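PDB 4RUW: Endonuclease/exonuclease/phosphatase from Beutenbergia cavernae DSM 12333, which belongs to the endonuclease/exonuclease/phosphatase family, with a DNase I-like domain followed by an Ig-like domain, and carries a bound zinc ion. Local coordinates for residues Leu135-Gly139 with Ala140-Gly144; Leu166-Glu169 with Asn170-Pro173. All coordinates share one frame; numbering follows the deposited sequence.

Interaction 1 of 2, residues Leu135-Gly139 with Ala140-Gly144; sequences LPHEG and AVLPG. With ZN (zinc ion), chain B.
L142 lies over the imidazole of H137 in a short beta hairpin, strands 136-137 and 140-141 joined by a type I' turn from H137 to A140, and the ring it covers is a zinc ligand. The packed part of the contact is this ring and the backbone beside it. L142 CD2 stands 3.7 Å from the centroid of the H137 ring, almost on the ring normal (11° off), a CH-pi contact over one face. With CG anti to its own backbone N (chi1 178°), L142 sends this methyl across the imidazole while its CB stays 3.6 Å from H137 ND1. L135 O, lying in the ring plane at the ND1 edge, accepts H137 ND1-H at 2.9 Å and so fixes the rotation of the ring. The same oxygen accepts L142 N at 3.0 Å, and the two donors reach it from opposite faces of its carbonyl plane. Held through ND1, H137 presents NE2 to the zinc ion, whose other ligands are H98, D100 and H107; the backbone carbonyl of L135 thus acts as a second-shell group. Toward the turn the hairpin loosens. H137 N still gives a straight bond to A140 O (2.7 Å, 171°), but the return bond from A140 N to H137 O is weak. P136 and V141 form a non-hydrogen-bonded pair on the exposed face, and the E138 carboxylate ends clear of the second strand. At the other end of the imidazole, H137 NE2 binds the zinc at 2.0 Å.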
ATOM      1  N   LEU A 135      -2.169  22.971  12.654  1.00 19.20           N
ATOM      2  CA  LEU A 135      -1.729  23.091  11.277  1.00 19.46           C
ATOM      3  C   LEU A 135      -2.111  24.442  10.699  1.00 20.24           C
ATOM      4  O   LEU A 135      -3.128  25.027  11.081  1.00 20.76           O
ATOM      5  CB  LEU A 135      -2.361  21.989  10.423  1.00 18.69           C
ATOM      6  CG  LEU A 135      -2.093  20.532  10.825  1.00 18.46           C
ATOM      7  CD1 LEU A 135      -3.095  20.027  11.861  1.00 19.27           C
ATOM      8  CD2 LEU A 135      -2.081  19.618   9.611  1.00 19.80           C
ATOM      9  N   PRO A 136      -1.301  24.940   9.762  1.00 21.99           N
ATOM     10  CA  PRO A 136      -1.679  26.138   9.011  1.00 23.35           C
ATOM     11  C   PRO A 136      -2.995  25.928   8.256  1.00 24.16           C
ATOM     12  O   PRO A 136      -3.185  24.907   7.594  1.00 24.23           O
ATOM     13  CB  PRO A 136      -0.511  26.319   8.034  1.00 24.89           C
ATOM     14  CG  PRO A 136       0.644  25.666   8.719  1.00 25.21           C
ATOM     15  CD  PRO A 136       0.050  24.473   9.412  1.00 23.33           C
ATOM     16  N   HIS A 137      -3.904  26.885   8.405  1.00 23.71           N
ATOM     17  CA  HIS A 137      -5.157  26.934   7.665  1.00 23.99           C
ATOM     18  C   HIS A 137      -5.276  28.357   7.140  1.00 27.14           C
ATOM     19  O   HIS A 137      -5.237  29.302   7.923  1.00 27.41           O
ATOM     20  CB  HIS A 137      -6.345  26.661   8.589  1.00 21.66           C
ATOM     21  CG  HIS A 137      -6.537  25.219   8.949  1.00 19.22           C
ATOM     22  ND1 HIS A 137      -5.633  24.509   9.717  1.00 18.34           N
ATOM     23  CD2 HIS A 137      -7.549  24.360   8.674  1.00 18.29           C
ATOM     24  CE1 HIS A 137      -6.080  23.276   9.886  1.00 17.02           C
ATOM     25  NE2 HIS A 137      -7.239  23.153   9.259  1.00 17.41           N
ATOM     26  N   GLU A 138      -5.392  28.512   5.845  1.00 29.25           N
ATOM     27  CA  GLU A 138      -5.554  29.838   5.235  1.00 33.04           C
ATOM     28  C   GLU A 138      -4.375  30.760   5.608  1.00 34.08           C
ATOM     29  O   GLU A 138      -4.557  31.910   5.879  1.00 35.23           O
ATOM     30  CB  GLU A 138      -6.918  30.443   5.602  1.00 35.19           C
ATOM     31  CG  GLU A 138      -8.134  29.787   4.942  1.00 38.03           C
ATOM     32  CD  GLU A 138      -9.484  30.339   5.396  1.00 40.02           C
ATOM     33  OE1 GLU A 138     -10.507  29.922   4.863  1.00 40.84           O
ATOM     34  OE2 GLU A 138      -9.545  31.167   6.308  1.00 41.13           O
ATOM     35  N   GLY A 139      -3.169  30.226   5.583  1.00 33.63           N
ATOM     36  CA  GLY A 139      -1.974  31.034   5.753  1.00 33.63           C
ATOM     37  C   GLY A 139      -1.569  31.330   7.184  1.00 33.34           C
ATOM     38  O   GLY A 139      -0.664  32.132   7.426  1.00 34.60           O
ATOM     39  N   ALA A 140      -2.229  30.688   8.140  1.00 30.60           N
ATOM     40  CA  ALA A 140      -1.889  30.878   9.545  1.00 29.02           C
ATOM     41  C   ALA A 140      -2.197  29.631  10.359  1.00 27.32           C
ATOM     42  O   ALA A 140      -3.157  28.917  10.074  1.00 27.50           O
ATOM     43  CB  ALA A 140      -2.626  32.079  10.114  1.00 29.90           C
ATOM     44  N   VAL A 141      -1.377  29.377  11.374  1.00 26.81           N
ATOM     45  CA  VAL A 141      -1.612  28.269  12.291  1.00 25.77           C
ATOM     46  C   VAL A 141      -2.988  28.416  12.924  1.00 24.14           C
ATOM     47  O   VAL A 141      -3.330  29.480  13.438  1.00 25.13           O
ATOM     48  CB  VAL A 141      -0.531  28.215  13.394  1.00 26.78           C
ATOM     49  CG1 VAL A 141      -0.939  27.276  14.522  1.00 26.68           C
ATOM     50  CG2 VAL A 141       0.806  27.797  12.801  1.00 27.91           C
ATOM     51  N   LEU A 142      -3.782  27.353  12.856  1.00 23.03           N
ATOM     52  CA  LEU A 142      -5.107  27.350  13.453  1.00 21.43           C
ATOM     53  C   LEU A 142      -5.054  26.599  14.771  1.00 21.71           C
ATOM     54  O   LEU A 142      -4.892  25.381  14.786  1.00 20.63           O
ATOM     55  CB  LEU A 142      -6.120  26.699  12.509  1.00 21.55           C
ATOM     56  CG  LEU A 142      -7.551  26.573  13.033  1.00 22.29           C
ATOM     57  CD1 LEU A 142      -8.135  27.945  13.361  1.00 23.61           C
ATOM     58  CD2 LEU A 142      -8.434  25.821  12.034  1.00 22.65           C
ATOM     59  N   PRO A 143      -5.162  27.328  15.890  1.00 23.29           N
ATOM     60  CA  PRO A 143      -5.153  26.671  17.201  1.00 23.58           C
ATOM     61  C   PRO A 143      -6.279  25.652  17.322  1.00 22.88           C
ATOM     62  O   PRO A 143      -7.390  25.897  16.852  1.00 23.41           O
ATOM     63  CB  PRO A 143      -5.366  27.836  18.172  1.00 25.59           C
ATOM     64  CG  PRO A 143      -4.845  29.030  17.437  1.00 26.62           C
ATOM     65  CD  PRO A 143      -5.218  28.796  16.007  1.00 25.36           C
ATOM     66  N   GLY A 144      -5.983  24.502  17.913  1.00 21.55           N
ATOM     67  CA  GLY A 144      -6.996  23.492  18.135  1.00 20.20           C
ATOM     68  C   GLY A 144      -7.315  22.651  16.911  1.00 18.73           C
ATOM     69  O   GLY A 144      -8.275  21.881  16.927  1.00 19.73           O
TER
HETATM   70 ZN    ZN B 501      -8.496  21.598   9.259  1.00 15.88          ZN

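Interaction 2 of 2, residues Leu166-Glu169 with Asn170-Pro173; sequences LPNE and NYEP
N168 O receives the backbone N-H of E172 at 3.0 Å, a bond running nearly along the C=O axis (163° at the oxygen) that closes one helix-like turn from N168 to E172. E169, N170 and Y171 have helical backbone angles, so the turn resembles a single coil of alpha helix, but P173 follows at once: its nitrogen has no hydrogen to give, and E169 O meets the pyrrolidine instead, with P173 CD and CG both 3.3 Å away. E169 also reaches this proline with its side chain. CG leaves anti to the backbone N (chi1 -176°), and a bend at chi2 turns the chain so that the E169 side chain crosses the ring of P173 at about a right angle, bringing OE2 within 3.4 Å of P173 CA. The other oxygen, E169 OE1, accepts the backbone N-H of G174, just beyond the turn, and in the conformer given E172 OE1 forms a salt bridge with R178 NH2. N168 and Y171 run side by side in the same direction; N168 ND2 comes 4.0 Å from Y171 CB, and the amide and phenol planes stand 68° apart. N168 ND2 is satisfied by D212 OD2 and S202 OG, and D212, on helix 207-222, also accepts from N170 ND2 and from Y171 N, so one carboxylate binds three residues of the turn. The turn lies in the loop between strands 157-166 and 179-188, with N168 and N170 against helix 207-222 and N168 also touching R179 at the start of strand 179-188.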
ATOM      1  N   LEU A 166       5.506   8.737  13.916  1.00 12.69           N
ATOM      2  CA  LEU A 166       6.547   8.520  12.923  1.00 13.63           C
ATOM      3  C   LEU A 166       7.357   9.812  12.816  1.00 16.88           C
ATOM      4  O   LEU A 166       6.789  10.883  12.719  1.00 22.67           O
ATOM      5  CB  LEU A 166       5.918   8.128  11.579  1.00 13.76           C
ATOM      6  CG  LEU A 166       5.048   6.865  11.600  1.00 12.97           C
ATOM      7  CD1 LEU A 166       4.341   6.676  10.269  1.00 14.15           C
ATOM      8  CD2 LEU A 166       5.859   5.627  11.944  1.00 14.18           C
ATOM      9  N   PRO A 167       8.692   9.711  12.822  1.00 17.76           N
ATOM     10  CA  PRO A 167       9.596  10.851  13.013  1.00 18.57           C
ATOM     11  C   PRO A 167       9.784  11.711  11.766  1.00 15.61           C
ATOM     12  O   PRO A 167       9.637  11.212  10.665  1.00 16.63           O
ATOM     13  CB  PRO A 167      10.923  10.160  13.331  1.00 21.36           C
ATOM     14  CG  PRO A 167      10.879   8.929  12.495  1.00 21.35           C
ATOM     15  CD  PRO A 167       9.445   8.461  12.601  1.00 19.58           C
ATOM     16  N   ASN A 168      10.139  12.981  11.955  1.00 14.89           N
ATOM     17  CA  ASN A 168      10.633  13.836  10.877  1.00 14.40           C
ATOM     18  C   ASN A 168      11.952  14.492  11.284  1.00 13.74           C
ATOM     19  O   ASN A 168      12.155  15.690  11.106  1.00 14.91           O
ATOM     20  CB  ASN A 168       9.605  14.905  10.492  1.00 15.19           C
ATOM     21  CG  ASN A 168       8.704  14.470   9.344  1.00 14.16           C
ATOM     22  OD1 ASN A 168       7.502  14.313   9.522  1.00 15.48           O
ATOM     23  ND2 ASN A 168       9.283  14.288   8.160  1.00 13.80           N
ATOM     24  N   GLU A 169      12.855  13.696  11.844  1.00 14.28           N
ATOM     25  CA  GLU A 169      14.087  14.228  12.419  1.00 14.95           C
ATOM     26  C   GLU A 169      15.034  14.846  11.390  1.00 15.11           C
ATOM     27  O   GLU A 169      15.725  15.810  11.685  1.00 16.46           O
ATOM     28  CB  GLU A 169      14.791  13.147  13.248  1.00 16.12           C
ATOM     29  CG  GLU A 169      16.051  13.600  13.985  1.00 17.00           C
ATOM     30  CD  GLU A 169      15.798  14.613  15.097  1.00 16.88           C
ATOM     31  OE1 GLU A 169      14.629  14.831  15.490  1.00 18.11           O
ATOM     32  OE2 GLU A 169      16.789  15.201  15.584  1.00 18.05           O
ATOM     33  N   ASN A 170      15.080  14.296  10.184  1.00 14.67           N
ATOM     34  CA  ASN A 170      15.950  14.880   9.164  1.00 15.29           C
ATOM     35  C   ASN A 170      15.405  16.191   8.613  1.00 15.43           C
ATOM     36  O   ASN A 170      16.153  17.138   8.392  1.00 17.61           O
ATOM     37  CB  ASN A 170      16.216  13.887   8.039  1.00 15.74           C
ATOM     38  CG  ASN A 170      16.912  12.642   8.535  1.00 16.19           C
ATOM     39  OD1 ASN A 170      18.095  12.678   8.878  1.00 17.86           O
ATOM     40  ND2 ASN A 170      16.182  11.533   8.585  1.00 17.28           N
ATOM     41  N   TYR A 171      14.095  16.244   8.405  1.00 15.01           N
ATOM     42  CA  TYR A 171      13.443  17.454   7.926  1.00 15.64           C
ATOM     43  C   TYR A 171      13.536  18.582   8.950  1.00 15.98           C
ATOM     44  O   TYR A 171      13.837  19.723   8.603  1.00 17.73           O
ATOM     45  CB  TYR A 171      11.984  17.146   7.600  1.00 16.45           C
ATOM     46  CG  TYR A 171      11.132  18.318   7.189  1.00 17.72           C
ATOM     47  CD1 TYR A 171      11.427  19.054   6.050  1.00 19.05           C
ATOM     48  CD2 TYR A 171      10.000  18.653   7.915  1.00 20.10           C
ATOM     49  CE1 TYR A 171      10.627  20.113   5.657  1.00 20.57           C
ATOM     50  CE2 TYR A 171       9.194  19.703   7.531  1.00 22.08           C
ATOM     51  CZ  TYR A 171       9.514  20.435   6.402  1.00 23.07           C
ATOM     52  OH  TYR A 171       8.716  21.488   6.015  1.00 27.24           O
ATOM     53  N   GLU A 172      13.308  18.266  10.203  0.53 16.26           N
ATOM     54  CA  GLU A 172      13.241  19.253  11.273  0.53 17.02           C
ATOM     55  C   GLU A 172      13.695  18.616  12.582  0.53 16.49           C
ATOM     56  O   GLU A 172      12.925  18.125  13.292  0.53 16.71           O
ATOM     57  CB  GLU A 172      11.798  19.796  11.381  0.53 19.11           C
ATOM     58  CG  GLU A 172      11.537  21.011  12.260  0.53 22.41           C
ATOM     59  CD  GLU A 172      10.012  21.350  12.388  0.53 26.54           C
ATOM     60  OE1 GLU A 172       9.244  20.961  11.498  0.53 28.45           O
ATOM     61  OE2 GLU A 172       9.610  22.028  13.361  0.53 28.94           O
ATOM     62  N   PRO A 173      14.999  18.645  12.851  1.00 16.60           N
ATOM     63  CA  PRO A 173      15.477  18.019  14.091  1.00 17.56           C
ATOM     64  C   PRO A 173      14.767  18.592  15.313  1.00 17.86           C
ATOM     65  O   PRO A 173      14.662  19.814  15.444  1.00 19.19           O
ATOM     66  CB  PRO A 173      16.968  18.363  14.104  1.00 18.95           C
ATOM     67  CG  PRO A 173      17.322  18.529  12.651  1.00 20.72           C
ATOM     68  CD  PRO A 173      16.099  19.083  11.974  1.00 18.35           C
TER

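Following the chain from the N terminus, strand 125-133 leads into interaction 1, where the 135-144 hairpin folds back on itself before strand 146-153 continues the same mixed sheet. Strand 157-166 then opens the second mixed sheet, and interaction 2 closes a single turn in the loop to strand 179-188, beside helix 207-222. The two contacts come in series, neither nested nor crossed. Both lie in the DNase I-like part of the chain, with centres about 21 Å apart and nearest atoms about 9 Å apart, so they do not touch. Interaction 1 supplies H137, one of the four zinc ligands; interaction 2 joins its sheet's connecting loop to a helix.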